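Local coordinates for bromo domain containing protein (Cryptosporidium parvum, PDB 5U9N), which probably binds acetylated lysine, as in histone tails, through its bromodomains, the second of which is the piece modelled, with the ligand bromosporine bound, at the Bromosporine site. Numbering follows the deposited sequence.

The Bromosporine site. Residues 27-29, 31-33, 36, 38-39, 110, 113-114, 123. With BMF (Bromosporine), chain B.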
# COMPACT_ATOMS: atom_id res chain seq x y z
N PHE A 27 0.38 5.63 -9.32
CA PHE A 27 0.51 4.53 -10.29
C PHE A 27 1.66 3.58 -9.89
O PHE A 27 1.60 2.39 -10.22
CB PHE A 27 0.73 5.08 -11.73
CG PHE A 27 2.08 5.73 -11.96
CD1 PHE A 27 3.17 4.99 -12.38
CD2 PHE A 27 2.25 7.09 -11.77
CE1 PHE A 27 4.41 5.59 -12.57
CE2 PHE A 27 3.51 7.68 -11.92
CZ PHE A 27 4.58 6.93 -12.32
N LEU A 28 2.69 4.09 -9.18
CA LEU A 28 3.84 3.27 -8.77
C LEU A 28 3.42 2.07 -7.94
O LEU A 28 3.96 0.98 -8.11
CB LEU A 28 4.85 4.11 -7.95
CG LEU A 28 5.61 5.23 -8.70
CD1 LEU A 28 6.42 6.08 -7.73
CD2 LEU A 28 6.52 4.65 -9.77
N PHE A 29 2.44 2.26 -7.06
CA PHE A 29 2.04 1.27 -6.09
C PHE A 29 0.73 0.56 -6.43
O PHE A 29 0.21 -0.18 -5.58
CB PHE A 29 1.87 1.96 -4.74
CG PHE A 29 2.92 3.01 -4.47
CD1 PHE A 29 4.23 2.64 -4.20
CD2 PHE A 29 2.63 4.36 -4.58
CE1 PHE A 29 5.20 3.61 -3.95
CE2 PHE A 29 3.60 5.33 -4.32
CZ PHE A 29 4.88 4.94 -4.00
N ASN A 31 -0.16 -1.69 -9.20
CA ASN A 31 -0.08 -3.09 -9.61
C ASN A 31 1.25 -3.70 -9.21
O ASN A 31 2.20 -2.96 -8.94
CB ASN A 31 -0.29 -3.19 -11.13
CG ASN A 31 -1.57 -2.53 -11.59
OD1 ASN A 31 -2.67 -2.87 -11.12
ND2 ASN A 31 -1.45 -1.52 -12.44
N PRO A 32 1.37 -5.05 -9.19
CA PRO A 32 2.64 -5.67 -8.78
C PRO A 32 3.82 -5.29 -9.67
O PRO A 32 3.73 -5.38 -10.90
CB PRO A 32 2.35 -7.18 -8.87
CG PRO A 32 0.88 -7.29 -8.77
CD PRO A 32 0.33 -6.07 -9.45
N VAL A 33 4.93 -4.88 -9.04
CA VAL A 33 6.17 -4.52 -9.76
C VAL A 33 6.75 -5.73 -10.50
O VAL A 33 7.32 -5.56 -11.58
CB VAL A 33 7.25 -3.89 -8.83
CG1 VAL A 33 6.81 -2.53 -8.31
CG2 VAL A 33 7.61 -4.80 -7.67
N SER A 36 5.10 -6.19 -13.83
CA SER A 36 5.17 -5.01 -14.69
C SER A 36 6.04 -5.24 -15.93
O SER A 36 7.22 -5.58 -15.81
CB SER A 36 5.71 -3.82 -13.91
OG SER A 36 5.55 -2.62 -14.65
N ASP A 38 6.68 -2.65 -17.79
CA ASP A 38 7.36 -1.35 -17.87
C ASP A 38 8.81 -1.47 -17.39
O ASP A 38 9.72 -0.98 -18.08
CB ASP A 38 6.60 -0.29 -17.04
CG ASP A 38 5.17 -0.03 -17.53
OD1 ASP A 38 5.00 0.83 -18.44
OD2 ASP A 38 4.23 -0.66 -16.99
N LEU A 39 9.04 -2.18 -16.28
CA LEU A 39 10.40 -2.38 -15.76
C LEU A 39 11.13 -3.45 -16.58
O LEU A 39 10.49 -4.27 -17.25
CB LEU A 39 10.35 -2.79 -14.28
CG LEU A 39 9.94 -1.70 -13.28
CD1 LEU A 39 8.46 -1.77 -12.96
CD2 LEU A 39 10.75 -1.81 -11.99
N CYS A 110 9.43 0.11 -1.20
CA CYS A 110 9.83 1.13 -2.14
C CYS A 110 10.98 1.98 -1.58
O CYS A 110 11.89 2.32 -2.31
CB CYS A 110 8.64 2.01 -2.51
SG CYS A 110 9.02 3.31 -3.69
N PHE A 113 14.22 -0.33 -1.63
CA PHE A 113 14.73 -0.64 -2.95
C PHE A 113 15.27 0.59 -3.71
O PHE A 113 16.19 0.44 -4.52
CB PHE A 113 13.62 -1.31 -3.80
CG PHE A 113 14.09 -1.90 -5.12
CD1 PHE A 113 14.90 -3.02 -5.14
CD2 PHE A 113 13.73 -1.31 -6.32
CE1 PHE A 113 15.37 -3.54 -6.36
CE2 PHE A 113 14.20 -1.83 -7.53
CZ PHE A 113 15.02 -2.95 -7.55
N ASN A 114 14.68 1.77 -3.51
CA ASN A 114 15.06 2.94 -4.31
C ASN A 114 15.85 3.92 -3.48
O ASN A 114 15.65 4.00 -2.27
CB ASN A 114 13.82 3.62 -4.92
CG ASN A 114 12.94 2.66 -5.71
OD1 ASN A 114 13.19 2.37 -6.86
ND2 ASN A 114 11.94 2.09 -5.07
N ILE A 123 11.01 8.53 -6.74
CA ILE A 123 10.30 7.28 -6.45
C ILE A 123 10.22 7.10 -4.95
O ILE A 123 9.13 6.97 -4.41
CB ILE A 123 10.98 6.06 -7.14
CG1 ILE A 123 10.87 6.19 -8.66
CG2 ILE A 123 10.36 4.75 -6.68
CD1 ILE A 123 11.60 5.20 -9.40
C10 BMF B . 7.31 1.51 -11.38
N12 BMF B . 7.66 1.01 -9.10
C15 BMF B . 10.51 1.37 -9.28
C17 BMF B . 12.75 1.63 -10.36
C20 BMF B . 15.36 3.26 -11.28
C22 BMF B . 9.66 1.54 -10.34
C26 BMF B . 6.79 0.26 -6.32
C28 BMF B . 6.87 2.19 -13.64
C01 BMF B . 4.57 2.05 -14.68
C02 BMF B . 5.52 1.85 -13.52
C03 BMF B . 5.08 1.34 -12.29
N04 BMF B . 3.71 1.01 -12.08
S05 BMF B . 3.10 -0.50 -12.09
C06 BMF B . 4.13 -1.47 -11.05
O07 BMF B . 1.80 -0.42 -11.49
O08 BMF B . 3.21 -1.00 -13.42
C09 BMF B . 5.97 1.18 -11.23
C11 BMF B . 8.23 1.35 -10.23
N13 BMF B . 8.52 0.85 -8.04
C14 BMF B . 9.89 0.98 -8.04
N16 BMF B . 11.92 1.51 -9.27
O18 BMF B . 14.04 1.74 -9.94
C19 BMF B . 15.08 1.81 -10.98
O21 BMF B . 12.39 1.67 -11.52
N23 BMF B . 10.36 0.66 -6.84
N24 BMF B . 9.26 0.32 -6.05
C25 BMF B . 8.18 0.45 -6.77
C27 BMF B . 7.75 2.02 -12.60
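Bromosporine occupies the acetyl-lysine pocket of this bromodomain, its fused triazole ring system pushed in deep and its sulfonamide end resting on the rim. At the deep end Asn114, the conserved asparagine of the family, carries the recognition. Its OD1 accepts the carbamate N16 at 2.9 Å, in the carbonyl plane and on a lone pair. ND2 of the same amide lies 2.8 Å from the triazole N23, a donor facing an acceptor and so a second hydrogen bond. ND2 also gives a nearly straight bond to Cys110 O, which lies close to the amide plane and fixes which way the amide is flipped. Around this head the packing is tight: Val33 CG1 touches the triazole methyl C26 at 3.4 Å, with Phe29 CD1 nearby. Leu28 CD2 and Leu39 CD1 clamp opposite faces where the tolyl ring joins the heterocycle, and Ile123 CD1 lies over the carbamate face, 3.7 Å from N16, on the Leu28 side.

The outer end is held more loosely, by longer bonds. Phe27 O takes the sulfonamide N04 from 47° above its carbonyl plane, yet sits 3.1 Å from sulfonyl O07, an unfavourable approach of two acceptors. The Phe27 ring meets the tolyl ring edge-to-face, planes at 85°. Asp38, poorly ordered, brushes methyl C01. Asn31 N reaches O07 at 3.3 Å, and Ser36 OG, anti to the backbone N (chi1 -169°), donates to the other sulfonyl oxygen, O08, at 3.1 Å.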